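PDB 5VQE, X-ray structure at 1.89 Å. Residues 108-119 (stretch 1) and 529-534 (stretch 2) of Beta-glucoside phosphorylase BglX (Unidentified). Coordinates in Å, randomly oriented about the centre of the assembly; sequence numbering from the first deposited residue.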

# COMPACT_ATOMS: atom_id res chain seq x y z
N THR A 108 -12.40 -6.97 5.40
CA THR A 108 -12.31 -6.13 6.59
C THR A 108 -11.27 -5.03 6.39
O THR A 108 -10.08 -5.31 6.21
N TYR A 109 -11.72 -3.78 6.47
CA TYR A 109 -10.83 -2.62 6.50
C TYR A 109 -10.38 -2.41 7.95
O TYR A 109 -11.16 -1.94 8.78
N VAL A 110 -9.13 -2.76 8.25
CA VAL A 110 -8.60 -2.66 9.61
C VAL A 110 -8.11 -1.24 9.86
O VAL A 110 -8.70 -0.49 10.64
N ALA A 111 -7.02 -0.86 9.20
CA ALA A 111 -6.41 0.44 9.41
C ALA A 111 -5.36 0.66 8.33
O ALA A 111 -4.84 -0.29 7.74
N SER A 112 -5.05 1.94 8.08
CA SER A 112 -3.85 2.25 7.33
C SER A 112 -2.63 1.77 8.12
O SER A 112 -2.69 1.64 9.35
N PRO A 113 -1.51 1.51 7.45
CA PRO A 113 -0.29 1.16 8.19
C PRO A 113 0.13 2.22 9.19
O PRO A 113 0.63 1.89 10.28
N MET A 114 -0.05 3.50 8.86
CA MET A 114 0.39 4.54 9.79
C MET A 114 -0.47 4.54 11.04
O MET A 114 0.04 4.76 12.14
N GLY A 115 -1.77 4.27 10.90
CA GLY A 115 -2.61 4.11 12.07
C GLY A 115 -2.12 2.99 12.97
O GLY A 115 -2.05 3.13 14.19
N VAL A 116 -1.78 1.85 12.37
CA VAL A 116 -1.14 0.77 13.10
C VAL A 116 0.13 1.27 13.79
O VAL A 116 0.40 0.93 14.95
N ALA A 117 0.94 2.05 13.07
CA ALA A 117 2.19 2.54 13.65
C ALA A 117 1.94 3.45 14.85
O ALA A 117 2.72 3.46 15.80
N ALA A 118 0.85 4.23 14.80
CA ALA A 118 0.52 5.12 15.90
C ALA A 118 0.19 4.36 17.18
O ALA A 118 0.34 4.92 18.28
N THR A 119 -0.27 3.11 17.08
CA THR A 119 -0.44 2.31 18.30
C THR A 119 0.90 2.02 18.96
O THR A 119 0.94 1.74 20.16
N ALA A 529 -6.36 10.67 13.03
CA ALA A 529 -6.93 9.33 13.14
C ALA A 529 -6.44 8.36 12.07
O ALA A 529 -6.66 7.15 12.22
N TYR A 530 -5.81 8.86 11.00
CA TYR A 530 -5.05 8.07 10.02
C TYR A 530 -5.90 7.19 9.11
O TYR A 530 -5.44 6.78 8.04
N THR A 531 -7.12 6.85 9.52
CA THR A 531 -7.98 5.93 8.79
C THR A 531 -9.42 6.41 8.83
O THR A 531 -9.91 6.78 9.89
N SER A 532 -10.10 6.37 7.69
CA SER A 532 -11.51 6.78 7.61
C SER A 532 -12.35 5.53 7.38
O SER A 532 -12.70 5.18 6.25
N ASN A 533 -12.66 4.83 8.47
CA ASN A 533 -13.59 3.71 8.41
C ASN A 533 -14.49 3.76 9.64
O ASN A 533 -14.33 4.59 10.53
N GLU A 534 -15.48 2.87 9.65
CA GLU A 534 -16.48 2.89 10.72
C GLU A 534 -15.83 2.74 12.09
O GLU A 534 -16.19 3.45 13.03

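Two segments more than 400 residues apart in the chain of the phosphorylase meet here, burying 425 Å² between them. The first runs as a loop from Thr 108 to Ser 112 and then enters a helix at Pro 113; the second, Ala 529 to Glu 534, is irregular up to Asn 533, the N-cap of a helix that starts at Glu 534. Stretch 2 presents Tyr 530, Thr 531 and Asn 533, while the CA-to-CB bonds of Ala 529 and Ser 532 point away.

Thr 108 takes no part in the contact, and the packing begins at Tyr 109. Its CB points toward stretch 2, and a t rotamer (chi1 -172°) lays the ring alongside Thr 531 and Asn 533. Tyr 109 OH, which is hydrogen-bonded elsewhere in the structure, comes within 3.4 Å of Thr 531 CG2, a methyl that the m rotamer of Thr 531 (chi1 -53°) directs to this side. Asn 533, with chi1 at 63° (p), packs its CB 3.8 Å from Tyr 109 CD2 and places its ND2 over one face of the ring.

The same amide group reaches the backbone of stretch 1. Val 110 turns its own t side chain away, but its carbonyl faces the asparagine, and Asn 533 ND2 donates a hydrogen bond to Val 110 O at 3.2 Å. Tyr 109 O also lies close, 3.0 Å from Asn 533 ND2. The two ends of the asparagine amide thus serve different segments: while ND2 addresses the loop of stretch 1, OD1 caps the helix that begins just past Asn 533. Ala 111 points sideways, and its small CB leaves Thr 531 OG1 at 3.8 Å.

Ser 112 is the polar centre of the contact. Ser 112 N donates to Thr 531 OG1 at 3.0 Å with a nearly straight N-H...O angle of 165°. Its side chain, in the p rotamer (chi1 66°), points toward stretch 2 and works in two directions: Ser 112 OG donates to Tyr 530 O at 3.0 Å and accepts from Gly 115 N at 3.2 Å. The second bond caps the first turn of the helix, so a single hydroxyl ties the helix start to the opposing loop.

Beyond the cap the contact becomes largely apolar and centres on Tyr 530, whose m rotamer (chi1 -47°) lays its ring along the helix. Pro 113 faces away. Met 114 extends with chi1 and chi2 both t, bringing Met 114 CG to 3.8 Å from Tyr 530 CD1; Met 114 SD lies 4.8 Å from the centroid of the Tyr 530 ring in an oblique sulfur-aromatic contact. Gly 115 allows a close approach, its CA only 3.6 Å from Tyr 530 CB; a CB at this position would lie a tight 3.5 Å from that same Tyr 530 CB. Val 116 and Ala 117 make no contact, but one turn on from Met 114 the methyl of Ala 118 returns to the interface, its CB 3.3 Å from Tyr 530 CE2. Thr 119 lies beyond reach.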

# COMPACT_ATOMS: atom_id res chain seq x y z
CB THR A 108 -11.93 -6.96 7.82
OG1 THR A 108 -12.86 -8.03 7.99
CG2 THR A 108 -11.94 -6.09 9.07
CB TYR A 109 -11.55 -1.39 5.95
CG TYR A 109 -10.67 -0.16 5.74
CD1 TYR A 109 -9.33 -0.15 6.10
CD2 TYR A 109 -11.20 1.01 5.21
CE1 TYR A 109 -8.55 0.95 5.91
CE2 TYR A 109 -10.41 2.14 5.01
CZ TYR A 109 -9.08 2.09 5.37
OH TYR A 109 -8.27 3.19 5.20
CB VAL A 110 -7.47 -3.68 9.83
CG1 VAL A 110 -6.86 -3.51 11.23
CG2 VAL A 110 -7.99 -5.10 9.64
CB ALA A 111 -5.77 0.56 10.79
CB SER A 112 -3.74 3.75 7.06
OG SER A 112 -3.57 4.47 8.28
CB PRO A 113 0.75 0.97 7.08
CG PRO A 113 -0.06 0.52 5.91
CD PRO A 113 -1.35 1.28 6.00
CB MET A 114 0.36 5.91 9.12
CG MET A 114 0.92 6.98 10.03
SD MET A 114 0.98 8.60 9.29
CE MET A 114 2.41 8.40 8.21
CB VAL A 116 -0.84 -0.39 12.15
CG1 VAL A 116 0.09 -1.42 12.80
CG2 VAL A 116 -2.15 -1.03 11.70
CB ALA A 117 3.01 3.29 12.60
CB ALA A 118 -0.64 6.03 15.51
CB THR A 119 -1.14 0.97 18.02
OG1 THR A 119 -0.23 0.05 17.40
CG2 THR A 119 -2.38 1.14 17.14
CB ALA A 529 -8.46 9.41 13.08
CB TYR A 530 -4.03 7.17 10.71
CG TYR A 530 -3.19 7.83 11.77
CD1 TYR A 530 -2.15 8.70 11.43
CD2 TYR A 530 -3.41 7.58 13.12
CE1 TYR A 530 -1.38 9.30 12.39
CE2 TYR A 530 -2.64 8.17 14.09
CZ TYR A 530 -1.62 9.04 13.73
OH TYR A 530 -0.85 9.63 14.70
CB THR A 531 -7.92 4.52 9.39
OG1 THR A 531 -6.56 4.10 9.50
CG2 THR A 531 -8.70 3.54 8.54
CB SER A 532 -11.73 7.80 6.51
OG SER A 532 -13.04 8.34 6.61
CB ASN A 533 -12.85 2.36 8.31
CG ASN A 533 -11.99 2.05 9.52
OD1 ASN A 533 -12.03 2.75 10.54
ND2 ASN A 533 -11.20 0.99 9.41
CB GLU A 534 -17.51 1.79 10.48
CG GLU A 534 -18.37 1.47 11.70
CD GLU A 534 -19.58 0.62 11.35
OE1 GLU A 534 -19.71 0.23 10.18
OE2 GLU A 534 -20.40 0.36 12.26